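PDB 1UAY: type II 3-hydroxyacyl-CoA dehydrogenase from Thermus thermophilus, which probably catalyses the NAD-dependent oxidation of 3-hydroxyacyl-CoA to 3-ketoacyl-CoA in fatty acid beta-oxidation. Local coordinates for residues Val129-Ala134 / Val174-Gly179. Sequence-based numbering, arbitrary orientation.
Sequences VIVNTA and VTVAPG
Two adjacent parallel strands of the seven-stranded Rossmann-type sheet, the fifth and sixth across it, meet where N132 pairs with T175, V131 with V174 and T133 with V176. Their short axes approach to 4.5 Å and cross at -27°. Four backbone hydrogen bonds, with N-H...O angles of 158° to 169°, establish the register: V174 N to I130 O (3.0 Å), N132 N to V174 O, V176 N to N132 O and A134 N to V176 O; the last continues the pairing just beyond the end of strand 129-133. Weak CA-H...O contacts run beside them, as from V131 CA to V174 O at 3.2 Å.

On the face bearing V131, T133 and V176, V131 CG1 meets V176 CG2 at 3.9 Å, and helix 210-222 packs on V176 through Y213 and I220. T133 CG2, anti to its backbone N, lies 3.7 Å from P178 CG. The same rotamer sets OG1 beside the backbone N, where it is hydrogen-bonded to S72 O and Y213 OH.

The other face carries N132 and T175. T175 OG1 passes 3.9 Å from N132 CB but is hydrogen-bonded to T159 OG1 of helix 146-166, while T175 CG2 touches A134 CB at 3.7 Å. At the C-terminal end, P178 CD abuts A134 O at 3.5 Å. T133 O accepts a hydrogen bond from K152 NZ. Such buried parallel pairing, with helices on both faces, is typical of the short-chain dehydrogenase Rossmann fold.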
ATOM      1  N   VAL A 129     -21.720   6.347 -11.406  1.00  5.93           N
ATOM      2  CA  VAL A 129     -20.324   6.108 -11.074  1.00  6.97           C
ATOM      3  C   VAL A 129     -19.655   7.439 -10.769  1.00  6.64           C
ATOM      4  O   VAL A 129     -19.767   8.392 -11.543  1.00  7.15           O
ATOM      5  CB  VAL A 129     -19.582   5.431 -12.249  1.00  7.07           C
ATOM      6  CG1 VAL A 129     -18.132   5.146 -11.863  1.00  7.54           C
ATOM      7  CG2 VAL A 129     -20.297   4.144 -12.648  1.00  8.90           C
ATOM      8  N   ILE A 130     -18.972   7.498  -9.632  1.00  6.37           N
ATOM      9  CA  ILE A 130     -18.273   8.703  -9.212  1.00  7.07           C
ATOM     10  C   ILE A 130     -16.774   8.429  -9.254  1.00  6.33           C
ATOM     11  O   ILE A 130     -16.275   7.524  -8.584  1.00  6.60           O
ATOM     12  CB  ILE A 130     -18.706   9.116  -7.789  1.00  7.04           C
ATOM     13  CG1 ILE A 130     -20.219   9.370  -7.778  1.00  9.51           C
ATOM     14  CG2 ILE A 130     -17.943  10.366  -7.343  1.00  7.90           C
ATOM     15  CD1 ILE A 130     -20.789   9.731  -6.421  1.00 10.47           C
ATOM     16  N   VAL A 131     -16.063   9.201 -10.069  1.00  6.26           N
ATOM     17  CA  VAL A 131     -14.624   9.044 -10.220  1.00  6.69           C
ATOM     18  C   VAL A 131     -13.915  10.261  -9.651  1.00  7.17           C
ATOM     19  O   VAL A 131     -14.116  11.385 -10.123  1.00  7.10           O
ATOM     20  CB  VAL A 131     -14.232   8.900 -11.706  1.00  6.75           C
ATOM     21  CG1 VAL A 131     -12.733   8.646 -11.835  1.00  8.79           C
ATOM     22  CG2 VAL A 131     -15.026   7.768 -12.340  1.00  8.96           C
ATOM     23  N   ASN A 132     -13.104  10.036  -8.625  1.00  5.90           N
ATOM     24  CA  ASN A 132     -12.361  11.121  -8.003  1.00  7.02           C
ATOM     25  C   ASN A 132     -10.929  11.122  -8.509  1.00  6.81           C
ATOM     26  O   ASN A 132     -10.453  10.130  -9.065  1.00  7.40           O
ATOM     27  CB  ASN A 132     -12.384  10.985  -6.480  1.00  7.77           C
ATOM     28  CG  ASN A 132     -13.787  11.085  -5.911  1.00  8.59           C
ATOM     29  OD1 ASN A 132     -14.640  11.779  -6.461  1.00 11.59           O
ATOM     30  ND2 ASN A 132     -14.023  10.415  -4.792  1.00 13.53           N
ATOM     31  N   THR A 133     -10.247  12.243  -8.314  1.00  7.43           N
ATOM     32  CA  THR A 133      -8.876  12.381  -8.765  1.00  7.07           C
ATOM     33  C   THR A 133      -7.955  12.712  -7.606  1.00  7.37           C
ATOM     34  O   THR A 133      -8.094  13.750  -6.958  1.00  8.30           O
ATOM     35  CB  THR A 133      -8.759  13.493  -9.827  1.00  7.47           C
ATOM     36  OG1 THR A 133      -9.734  13.276 -10.854  1.00  8.05           O
ATOM     37  CG2 THR A 133      -7.372  13.489 -10.454  1.00  9.00           C
ATOM     38  N   ALA A 134      -7.023  11.810  -7.327  1.00  7.93           N
ATOM     39  CA  ALA A 134      -6.059  12.037  -6.265  1.00  7.80           C
ATOM     40  C   ALA A 134      -4.753  12.428  -6.952  1.00  8.91           C
ATOM     41  O   ALA A 134      -4.744  13.314  -7.809  1.00 10.14           O
ATOM     42  CB  ALA A 134      -5.884  10.772  -5.426  1.00  9.16           C
ATOM     43  N   VAL A 174     -14.593   5.243  -7.629  1.00  5.53           N
ATOM     44  CA  VAL A 174     -13.236   4.877  -8.014  1.00  6.76           C
ATOM     45  C   VAL A 174     -12.376   6.129  -8.028  1.00  5.89           C
ATOM     46  O   VAL A 174     -12.865   7.223  -8.313  1.00  6.32           O
ATOM     47  CB  VAL A 174     -13.217   4.248  -9.425  1.00  6.64           C
ATOM     48  CG1 VAL A 174     -11.784   3.937  -9.854  1.00  8.41           C
ATOM     49  CG2 VAL A 174     -14.051   2.980  -9.432  1.00  8.20           C
ATOM     50  N   THR A 175     -11.096   5.969  -7.720  1.00  6.48           N
ATOM     51  CA  THR A 175     -10.181   7.099  -7.711  1.00  6.28           C
ATOM     52  C   THR A 175      -9.024   6.882  -8.670  1.00  5.83           C
ATOM     53  O   THR A 175      -8.428   5.805  -8.704  1.00  7.02           O
ATOM     54  CB  THR A 175      -9.601   7.334  -6.300  1.00  6.32           C
ATOM     55  OG1 THR A 175     -10.658   7.709  -5.409  1.00  9.23           O
ATOM     56  CG2 THR A 175      -8.552   8.441  -6.326  1.00  8.15           C
ATOM     57  N   VAL A 176      -8.734   7.900  -9.471  1.00  6.12           N
ATOM     58  CA  VAL A 176      -7.604   7.846 -10.388  1.00  6.56           C
ATOM     59  C   VAL A 176      -6.517   8.680  -9.725  1.00  6.62           C
ATOM     60  O   VAL A 176      -6.785   9.790  -9.268  1.00  7.05           O
ATOM     61  CB  VAL A 176      -7.935   8.486 -11.754  1.00  6.17           C
ATOM     62  CG1 VAL A 176      -6.676   8.565 -12.612  1.00  6.91           C
ATOM     63  CG2 VAL A 176      -9.000   7.673 -12.461  1.00  7.34           C
ATOM     64  N   ALA A 177      -5.304   8.141  -9.643  1.00  6.77           N
ATOM     65  CA  ALA A 177      -4.181   8.867  -9.048  1.00  6.94           C
ATOM     66  C   ALA A 177      -3.170   9.168 -10.152  1.00  7.55           C
ATOM     67  O   ALA A 177      -2.292   8.354 -10.449  1.00  7.71           O
ATOM     68  CB  ALA A 177      -3.529   8.033  -7.944  1.00  7.83           C
ATOM     69  N   PRO A 178      -3.289  10.344 -10.785  1.00  7.28           N
ATOM     70  CA  PRO A 178      -2.363  10.706 -11.856  1.00  7.05           C
ATOM     71  C   PRO A 178      -0.945  10.964 -11.380  1.00  7.14           C
ATOM     72  O   PRO A 178      -0.717  11.392 -10.246  1.00  7.65           O
ATOM     73  CB  PRO A 178      -2.971  11.982 -12.440  1.00  8.23           C
ATOM     74  CG  PRO A 178      -4.419  11.919 -12.036  1.00  9.66           C
ATOM     75  CD  PRO A 178      -4.342  11.362 -10.641  1.00  7.52           C
ATOM     76  N   GLY A 179      -0.004  10.691 -12.275  1.00  7.87           N
ATOM     77  CA  GLY A 179       1.391  10.965 -12.007  1.00  8.38           C
ATOM     78  C   GLY A 179       1.612  12.379 -12.512  1.00  9.66           C
ATOM     79  O   GLY A 179       0.821  13.273 -12.212  1.00 10.29           O
TER